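Local coordinates for protein ORF14 (Streptomyces clavuligerus, PDB 2WPX) that probably works as an acyltransferase, being a tandem GNAT protein of the clavulanic acid biosynthesis pathway that binds acetyl-coenzyme A, at residues 53-58 against 221-226; 57-62 against 73-78. All coordinates share one frame; numbering follows the deposited sequence.

Interaction 1 (53-58 against 221-226); sequences APPATA and ARQFET
Gln223 NE2 donates to a water 3.1 Å away, a water that also lies against Ala53 O, too close in the model for that second link to weigh much. The direct gap from Gln223 NE2 to Ala53 O is 3.6 Å. Gln223 reaches this place because its CG stands anti to the backbone N (chi1 -162°) and the rest of the chain is extended. On the way it slides past Pro55, the two side chains running in opposite directions, with Gln223 CB 3.7 Å from Pro55 CG. Glutamine suits the spot: its methylenes pack on a proline ring while its amide stays hydrated.

The apolar half of the contact belongs to Pro55 and Phe224. Pro55 CG sits 3.7 Å from the centre of the Phe224 ring, squarely over one face, in a CH-pi contact, and Pro55 CD approaches Phe224 CE1 to 3.5 Å. The two side chains cross at about a right angle. Pro54 CB meets the same ring obliquely, and Ala221 CB lies 4.3 Å from Pro55 CG. A proline ring is rigid, and its carbon-bound hydrogens are a good match for an aromatic pi cloud.

Each side also has bonds of its own. As modelled, Thr57 OG1 donates to Pro54 O over 3.1 Å, from well above the carbonyl plane. Within 221-226, Arg222 grips Glu225 OE2 with both NE and NH2, while Tyr220 and Thr189 bind Glu225 OE1.

The segments belong to the first and second acetyltransferase regions of the tandem protein. With no direct hydrogen bond between them, this surface contact joins the regions through packing of Pro55 on Phe224 and Gln223, with a water at the polar edge whose bridging role remains uncertain.

Interaction 2 (57-62 against 73-78); sequences TALDDW and ALRLAL
Asp61 places CG anti to its carbonyl carbon (chi1 -62°), and Arg75 bends at chi3 (57°), which turns NE toward the Asp61 carboxylate across a non-hydrogen-bonded antiparallel pair. Arg75 holds Asp61 side-on with two nitrogens: NE donates almost straight to OD1 at 2.9 Å, and NH2 reaches OD2 at 2.8 Å by a clearly bent bond. The planes stand 80° apart, and both donors meet the carboxylate from above its plane. Two adjacent N-H donors match a two-oxygen carboxylate, which is why arginine and aspartate suit each other here. Arg75 NH1 turns to Ser49 OG, and a water donates to Asp61 OD1 (2.7 Å); its link to Leu76 O is modelled too short to weigh much.

The backbones of 57-62 and 73-78 pair as the arms of a beta hairpin, with two-way N-H to O bonds at Ala58 with Leu78, Asp60 with Leu76 and Trp62 with Leu74. Leu78 N lies 2.8 Å from Ala58 O, Asp60 N 3.2 Å from Leu76 O.

On the face carrying Asp60, Trp62, Leu74 and Leu78, Leu78 CD2 packs 3.9 Å from Asp60 CB. Trp62 NE1 donates to Asp60 OD1, a bond modelled unusually short, and His116 binds Asp60 OD2. Leucines suit this face, where helix 101-115 covers Leu74 and Trp62 meets His108 edge-to-face.

Buried against helix 43-51, on the face opposite the leucines, the paired charges of Asp61 and Arg75 probably offset each other.

How the interactions relate
The loop leading into strand 57-66 makes interaction 1, and the strand itself then pairs in interaction 2; the centres of the two contacts lie about 15 Å apart. They also touch directly, Ala53 CB packing 3.6 Å from Leu59 CD1. Residues 53-56, also of the first acetyltransferase region, meet the second, and the chain then enters the hairpin. Interaction 2 lies nearer the cofactor. Its partner strand 69-79 carries Leu74, whose side chain comes within about 7 Å of the bound acetyl-CoA and about 4 Å of that of Leu90, an acetyl-CoA-binding residue on strand 84-92. Interaction 1 is a surface contact away from the annotated sites.

Interaction 1 (53-58 against 221-226)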
ATOM      1  N   ALA A  53     -10.923  -0.237  -9.190  1.00 13.58           N
ATOM      2  CA  ALA A  53     -10.594   0.618  -8.115  1.00 15.06           C
ATOM      3  C   ALA A  53     -11.031  -0.056  -6.828  1.00 16.18           C
ATOM      4  O   ALA A  53     -11.841  -1.021  -6.824  1.00 16.28           O
ATOM      5  CB  ALA A  53     -11.276   2.007  -8.280  1.00 15.57           C
ATOM      6  N   PRO A  54     -10.498   0.457  -5.715  1.00 16.50           N
ATOM      7  CA  PRO A  54     -10.877  -0.053  -4.405  1.00 16.41           C
ATOM      8  C   PRO A  54     -12.302   0.353  -4.164  1.00 17.29           C
ATOM      9  O   PRO A  54     -12.854   1.253  -4.865  1.00 16.03           O
ATOM     10  CB  PRO A  54      -9.958   0.661  -3.415  1.00 17.89           C
ATOM     11  CG  PRO A  54      -9.241   1.822  -4.217  1.00 16.25           C
ATOM     12  CD  PRO A  54      -9.453   1.493  -5.700  1.00 16.21           C
ATOM     13  N   PRO A  55     -12.906  -0.331  -3.197  1.00 16.35           N
ATOM     14  CA  PRO A  55     -14.263  -0.197  -2.858  1.00 16.89           C
ATOM     15  C   PRO A  55     -14.683   1.250  -2.625  1.00 16.33           C
ATOM     16  O   PRO A  55     -13.970   2.040  -2.001  1.00 13.33           O
ATOM     17  CB  PRO A  55     -14.347  -1.027  -1.578  1.00 17.76           C
ATOM     18  CG  PRO A  55     -13.318  -2.117  -1.853  1.00 17.14           C
ATOM     19  CD  PRO A  55     -12.244  -1.412  -2.437  1.00 16.40           C
ATOM     20  N   ALA A  56     -15.880   1.542  -3.123  1.00 17.66           N
ATOM     21  CA  ALA A  56     -16.503   2.829  -2.928  1.00 19.70           C
ATOM     22  C   ALA A  56     -15.483   3.902  -3.193  1.00 18.81           C
ATOM     23  O   ALA A  56     -15.381   4.852  -2.457  1.00 18.82           O
ATOM     24  CB  ALA A  56     -17.038   2.951  -1.491  1.00 20.83           C
ATOM     25  N   THR A  57     -14.713   3.758  -4.256  1.00 18.97           N
ATOM     26  CA  THR A  57     -13.879   4.857  -4.563  1.00 18.79           C
ATOM     27  C   THR A  57     -13.823   5.092  -6.055  1.00 18.06           C
ATOM     28  O   THR A  57     -13.788   4.123  -6.847  1.00 18.16           O
ATOM     29  CB  THR A  57     -12.543   4.714  -3.860  1.00 19.18           C
ATOM     30  OG1 THR A  57     -11.607   4.072  -4.705  1.00 24.73           O
ATOM     31  CG2 THR A  57     -12.706   3.892  -2.631  1.00 15.33           C
ATOM     32  N   ALA A  58     -13.830   6.370  -6.436  1.00 16.42           N
ATOM     33  CA  ALA A  58     -13.702   6.755  -7.843  1.00 15.93           C
ATOM     34  C   ALA A  58     -12.245   7.079  -8.116  1.00 15.72           C
ATOM     35  O   ALA A  58     -11.549   7.497  -7.206  1.00 16.60           O
ATOM     36  CB  ALA A  58     -14.570   7.969  -8.131  1.00 14.30           C
ATOM     37  N   ALA A 221     -15.079  -6.781   2.509  1.00 29.19           N
ATOM     38  CA  ALA A 221     -15.403  -6.209   1.225  1.00 29.24           C
ATOM     39  C   ALA A 221     -14.774  -7.036   0.132  1.00 28.68           C
ATOM     40  O   ALA A 221     -13.601  -6.952  -0.119  1.00 28.74           O
ATOM     41  CB  ALA A 221     -14.913  -4.808   1.152  1.00 30.03           C
ATOM     42  N   ARG A 222     -15.608  -7.846  -0.498  1.00 28.24           N
ATOM     43  CA  ARG A 222     -15.239  -8.707  -1.557  1.00 27.69           C
ATOM     44  C   ARG A 222     -14.610  -7.963  -2.723  1.00 27.90           C
ATOM     45  O   ARG A 222     -13.907  -8.539  -3.526  1.00 27.51           O
ATOM     46  CB  ARG A 222     -16.494  -9.393  -2.038  1.00 27.54           C
ATOM     47  CG  ARG A 222     -16.579 -10.844  -1.803  1.00 27.07           C
ATOM     48  CD  ARG A 222     -16.658 -11.409  -0.413  1.00 27.21           C
ATOM     49  NE  ARG A 222     -15.680 -12.470  -0.483  1.00 26.79           N
ATOM     50  CZ  ARG A 222     -15.539 -13.532   0.303  1.00 26.88           C
ATOM     51  NH1 ARG A 222     -16.355 -13.833   1.295  1.00 27.38           N
ATOM     52  NH2 ARG A 222     -14.519 -14.328   0.032  1.00 26.61           N
ATOM     53  N   GLN A 223     -14.886  -6.669  -2.817  1.00 28.68           N
ATOM     54  CA  GLN A 223     -14.385  -5.883  -3.910  1.00 29.20           C
ATOM     55  C   GLN A 223     -12.871  -5.682  -3.797  1.00 29.40           C
ATOM     56  O   GLN A 223     -12.199  -5.509  -4.802  1.00 29.64           O
ATOM     57  CB  GLN A 223     -15.127  -4.547  -4.001  1.00 30.26           C
ATOM     58  CG  GLN A 223     -14.952  -3.891  -5.329  1.00 30.99           C
ATOM     59  CD  GLN A 223     -15.771  -2.615  -5.513  1.00 32.29           C
ATOM     60  OE1 GLN A 223     -16.776  -2.397  -4.853  1.00 32.48           O
ATOM     61  NE2 GLN A 223     -15.338  -1.784  -6.429  1.00 33.32           N
ATOM     62  N   PHE A 224     -12.354  -5.709  -2.575  1.00 29.46           N
ATOM     63  CA  PHE A 224     -10.924  -5.741  -2.347  1.00 29.76           C
ATOM     64  C   PHE A 224     -10.303  -6.946  -3.037  1.00 29.02           C
ATOM     65  O   PHE A 224      -9.339  -6.812  -3.778  1.00 29.36           O
ATOM     66  CB  PHE A 224     -10.601  -5.781  -0.854  1.00 29.99           C
ATOM     67  CG  PHE A 224     -10.645  -4.463  -0.195  1.00 31.01           C
ATOM     68  CD1 PHE A 224      -9.810  -3.433  -0.621  1.00 32.11           C
ATOM     69  CD2 PHE A 224     -11.498  -4.229   0.894  1.00 31.02           C
ATOM     70  CE1 PHE A 224      -9.861  -2.160   0.009  1.00 33.24           C
ATOM     71  CE2 PHE A 224     -11.522  -3.003   1.533  1.00 31.99           C
ATOM     72  CZ  PHE A 224     -10.722  -1.959   1.080  1.00 33.55           C
ATOM     73  N   GLU A 225     -10.871  -8.120  -2.779  1.00 28.15           N
ATOM     74  CA  GLU A 225     -10.441  -9.337  -3.447  1.00 27.45           C
ATOM     75  C   GLU A 225     -10.553  -9.236  -4.970  1.00 27.28           C
ATOM     76  O   GLU A 225      -9.644  -9.634  -5.655  1.00 27.16           O
ATOM     77  CB  GLU A 225     -11.238 -10.554  -2.971  1.00 26.77           C
ATOM     78  CG  GLU A 225     -11.107 -10.833  -1.512  1.00 27.04           C
ATOM     79  CD  GLU A 225     -11.785 -12.103  -1.056  1.00 26.64           C
ATOM     80  OE1 GLU A 225     -11.286 -12.679  -0.092  1.00 26.93           O
ATOM     81  OE2 GLU A 225     -12.824 -12.515  -1.654  1.00 26.26           O
ATOM     82  N   THR A 226     -11.675  -8.724  -5.483  1.00 27.38           N
ATOM     83  CA  THR A 226     -11.839  -8.644  -6.935  1.00 27.40           C
ATOM     84  C   THR A 226     -10.886  -7.617  -7.572  1.00 28.28           C
ATOM     85  O   THR A 226     -10.401  -7.866  -8.680  1.00 28.22           O
ATOM     86  CB  THR A 226     -13.304  -8.410  -7.415  1.00 27.57           C
ATOM     87  OG1 THR A 226     -13.723  -7.061  -7.134  1.00 28.55           O
ATOM     88  CG2 THR A 226     -14.240  -9.396  -6.747  1.00 26.98           C
TER
HETATM   89  O   HOH W   1     -13.029  -2.469  -8.438  1.00 11.82           O

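Interaction 2 (57-62 against 73-78)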
ATOM      1  N   THR A  57     -14.713   3.758  -4.256  1.00 18.97           N
ATOM      2  CA  THR A  57     -13.879   4.857  -4.563  1.00 18.79           C
ATOM      3  C   THR A  57     -13.823   5.092  -6.055  1.00 18.06           C
ATOM      4  O   THR A  57     -13.788   4.123  -6.847  1.00 18.16           O
ATOM      5  CB  THR A  57     -12.543   4.714  -3.860  1.00 19.18           C
ATOM      6  OG1 THR A  57     -11.607   4.072  -4.705  1.00 24.73           O
ATOM      7  CG2 THR A  57     -12.706   3.892  -2.631  1.00 15.33           C
ATOM      8  N   ALA A  58     -13.830   6.370  -6.436  1.00 16.42           N
ATOM      9  CA  ALA A  58     -13.702   6.755  -7.843  1.00 15.93           C
ATOM     10  C   ALA A  58     -12.245   7.079  -8.116  1.00 15.72           C
ATOM     11  O   ALA A  58     -11.549   7.497  -7.206  1.00 16.60           O
ATOM     12  CB  ALA A  58     -14.570   7.969  -8.131  1.00 14.30           C
ATOM     13  N   LEU A  59     -11.797   6.926  -9.357  1.00 15.83           N
ATOM     14  CA  LEU A  59     -10.467   7.385  -9.803  1.00 15.65           C
ATOM     15  C   LEU A  59     -10.572   8.493 -10.826  1.00 16.39           C
ATOM     16  O   LEU A  59     -11.505   8.515 -11.634  1.00 17.83           O
ATOM     17  CB  LEU A  59      -9.674   6.271 -10.447  1.00 14.58           C
ATOM     18  CG  LEU A  59      -9.769   4.949  -9.701  1.00 15.45           C
ATOM     19  CD1 LEU A  59      -9.251   3.877 -10.574  1.00 15.64           C
ATOM     20  CD2 LEU A  59      -8.912   5.050  -8.407  1.00 16.65           C
ATOM     21  N   ASP A  60      -9.610   9.402 -10.817  1.00 15.57           N
ATOM     22  CA  ASP A  60      -9.581  10.467 -11.790  1.00 16.85           C
ATOM     23  C   ASP A  60      -8.073  10.521 -12.230  1.00 17.13           C
ATOM     24  O   ASP A  60      -7.217  11.149 -11.553  1.00 17.52           O
ATOM     25  CB  ASP A  60     -10.061  11.769 -11.125  1.00 16.48           C
ATOM     26  CG  ASP A  60     -10.439  12.846 -12.129  1.00 18.09           C
ATOM     27  OD1 ASP A  60      -9.880  12.835 -13.233  1.00 17.67           O
ATOM     28  OD2 ASP A  60     -11.294  13.713 -11.826  1.00 18.12           O
ATOM     29  N   ASP A  61      -7.739   9.812 -13.302  1.00 16.47           N
ATOM     30  CA  ASP A  61      -6.318   9.596 -13.691  1.00 16.92           C
ATOM     31  C   ASP A  61      -5.898  10.449 -14.882  1.00 17.06           C
ATOM     32  O   ASP A  61      -6.598  10.527 -15.887  1.00 18.76           O
ATOM     33  CB  ASP A  61      -6.090   8.124 -14.023  1.00 16.69           C
ATOM     34  CG  ASP A  61      -6.346   7.244 -12.843  1.00 19.07           C
ATOM     35  OD1 ASP A  61      -6.119   7.765 -11.730  1.00 20.07           O
ATOM     36  OD2 ASP A  61      -6.780   6.074 -13.005  1.00 19.49           O
ATOM     37  N   TRP A  62      -4.758  11.103 -14.774  1.00 16.98           N
ATOM     38  CA  TRP A  62      -4.296  11.950 -15.855  1.00 17.09           C
ATOM     39  C   TRP A  62      -2.821  11.745 -16.187  1.00 18.05           C
ATOM     40  O   TRP A  62      -2.011  11.356 -15.332  1.00 18.15           O
ATOM     41  CB  TRP A  62      -4.480  13.376 -15.420  1.00 17.31           C
ATOM     42  CG  TRP A  62      -5.915  13.743 -15.290  1.00 16.93           C
ATOM     43  CD1 TRP A  62      -6.772  13.453 -14.252  1.00 14.26           C
ATOM     44  CD2 TRP A  62      -6.658  14.478 -16.237  1.00 19.42           C
ATOM     45  NE1 TRP A  62      -8.017  13.991 -14.502  1.00 18.05           N
ATOM     46  CE2 TRP A  62      -7.982  14.618 -15.722  1.00 20.55           C
ATOM     47  CE3 TRP A  62      -6.335  15.069 -17.471  1.00 19.98           C
ATOM     48  CZ2 TRP A  62      -8.984  15.296 -16.415  1.00 19.71           C
ATOM     49  CZ3 TRP A  62      -7.322  15.761 -18.148  1.00 20.59           C
ATOM     50  CH2 TRP A  62      -8.639  15.860 -17.623  1.00 21.83           C
ATOM     51  N   ALA A  73       2.403  12.370 -14.601  1.00 14.79           N
ATOM     52  CA  ALA A  73       1.143  11.682 -14.391  1.00 13.68           C
ATOM     53  C   ALA A  73       0.602  12.149 -13.066  1.00 13.33           C
ATOM     54  O   ALA A  73       1.353  12.379 -12.147  1.00 12.95           O
ATOM     55  CB  ALA A  73       1.380  10.193 -14.364  1.00 12.98           C
ATOM     56  N   LEU A  74      -0.702  12.320 -12.993  1.00 13.05           N
ATOM     57  CA  LEU A  74      -1.358  12.623 -11.730  1.00 13.36           C
ATOM     58  C   LEU A  74      -2.511  11.661 -11.498  1.00 12.53           C
ATOM     59  O   LEU A  74      -3.335  11.538 -12.350  1.00 13.80           O
ATOM     60  CB  LEU A  74      -1.954  14.030 -11.803  1.00 13.39           C
ATOM     61  CG  LEU A  74      -2.926  14.458 -10.701  1.00 12.37           C
ATOM     62  CD1 LEU A  74      -2.181  14.717  -9.403  1.00 10.81           C
ATOM     63  CD2 LEU A  74      -3.721  15.708 -11.161  1.00  9.35           C
ATOM     64  N   ARG A  75      -2.604  11.023 -10.349  1.00 12.39           N
ATOM     65  CA  ARG A  75      -3.730  10.120 -10.109  1.00 12.33           C
ATOM     66  C   ARG A  75      -4.380  10.502  -8.795  1.00 12.91           C
ATOM     67  O   ARG A  75      -3.704  10.576  -7.771  1.00 14.53           O
ATOM     68  CB  ARG A  75      -3.250   8.658 -10.043  1.00 12.56           C
ATOM     69  CG  ARG A  75      -2.449   8.168 -11.299  1.00 11.64           C
ATOM     70  CD  ARG A  75      -2.475   6.581 -11.428  1.00 14.37           C
ATOM     71  NE  ARG A  75      -3.842   6.012 -11.490  1.00 13.04           N
ATOM     72  CZ  ARG A  75      -4.100   4.725 -11.293  1.00 15.33           C
ATOM     73  NH1 ARG A  75      -3.092   3.892 -11.059  1.00 15.64           N
ATOM     74  NH2 ARG A  75      -5.344   4.269 -11.332  1.00 14.97           N
ATOM     75  N   LEU A  76      -5.687  10.750  -8.822  1.00 13.15           N
ATOM     76  CA  LEU A  76      -6.439  10.989  -7.610  1.00 13.73           C
ATOM     77  C   LEU A  76      -7.324   9.839  -7.277  1.00 14.31           C
ATOM     78  O   LEU A  76      -7.909   9.229  -8.165  1.00 14.92           O
ATOM     79  CB  LEU A  76      -7.346  12.196  -7.759  1.00 13.10           C
ATOM     80  CG  LEU A  76      -6.636  13.537  -7.746  1.00 14.81           C
ATOM     81  CD1 LEU A  76      -7.665  14.582  -7.410  1.00 15.30           C
ATOM     82  CD2 LEU A  76      -5.428  13.576  -6.792  1.00 13.32           C
ATOM     83  N   ALA A  77      -7.492   9.579  -5.992  1.00 15.00           N
ATOM     84  CA  ALA A  77      -8.508   8.596  -5.560  1.00 15.15           C
ATOM     85  C   ALA A  77      -9.505   9.377  -4.771  1.00 15.30           C
ATOM     86  O   ALA A  77      -9.134  10.160  -3.906  1.00 14.63           O
ATOM     87  CB  ALA A  77      -7.875   7.454  -4.704  1.00 14.63           C
ATOM     88  N   LEU A  78     -10.777   9.196  -5.093  1.00 16.23           N
ATOM     89  CA  LEU A  78     -11.828   9.949  -4.421  1.00 18.49           C
ATOM     90  C   LEU A  78     -12.691   8.989  -3.639  1.00 18.50           C
ATOM     91  O   LEU A  78     -13.514   8.282  -4.227  1.00 20.46           O
ATOM     92  CB  LEU A  78     -12.711  10.723  -5.431  1.00 19.03           C
ATOM     93  CG  LEU A  78     -12.091  11.828  -6.313  1.00 19.42           C
ATOM     94  CD1 LEU A  78     -11.264  12.844  -5.573  1.00 20.30           C
ATOM     95  CD2 LEU A  78     -11.334  11.244  -7.443  1.00 18.17           C
TER
HETATM   96  O   HOH W   2      -6.593   7.361  -9.073  1.00 10.98           O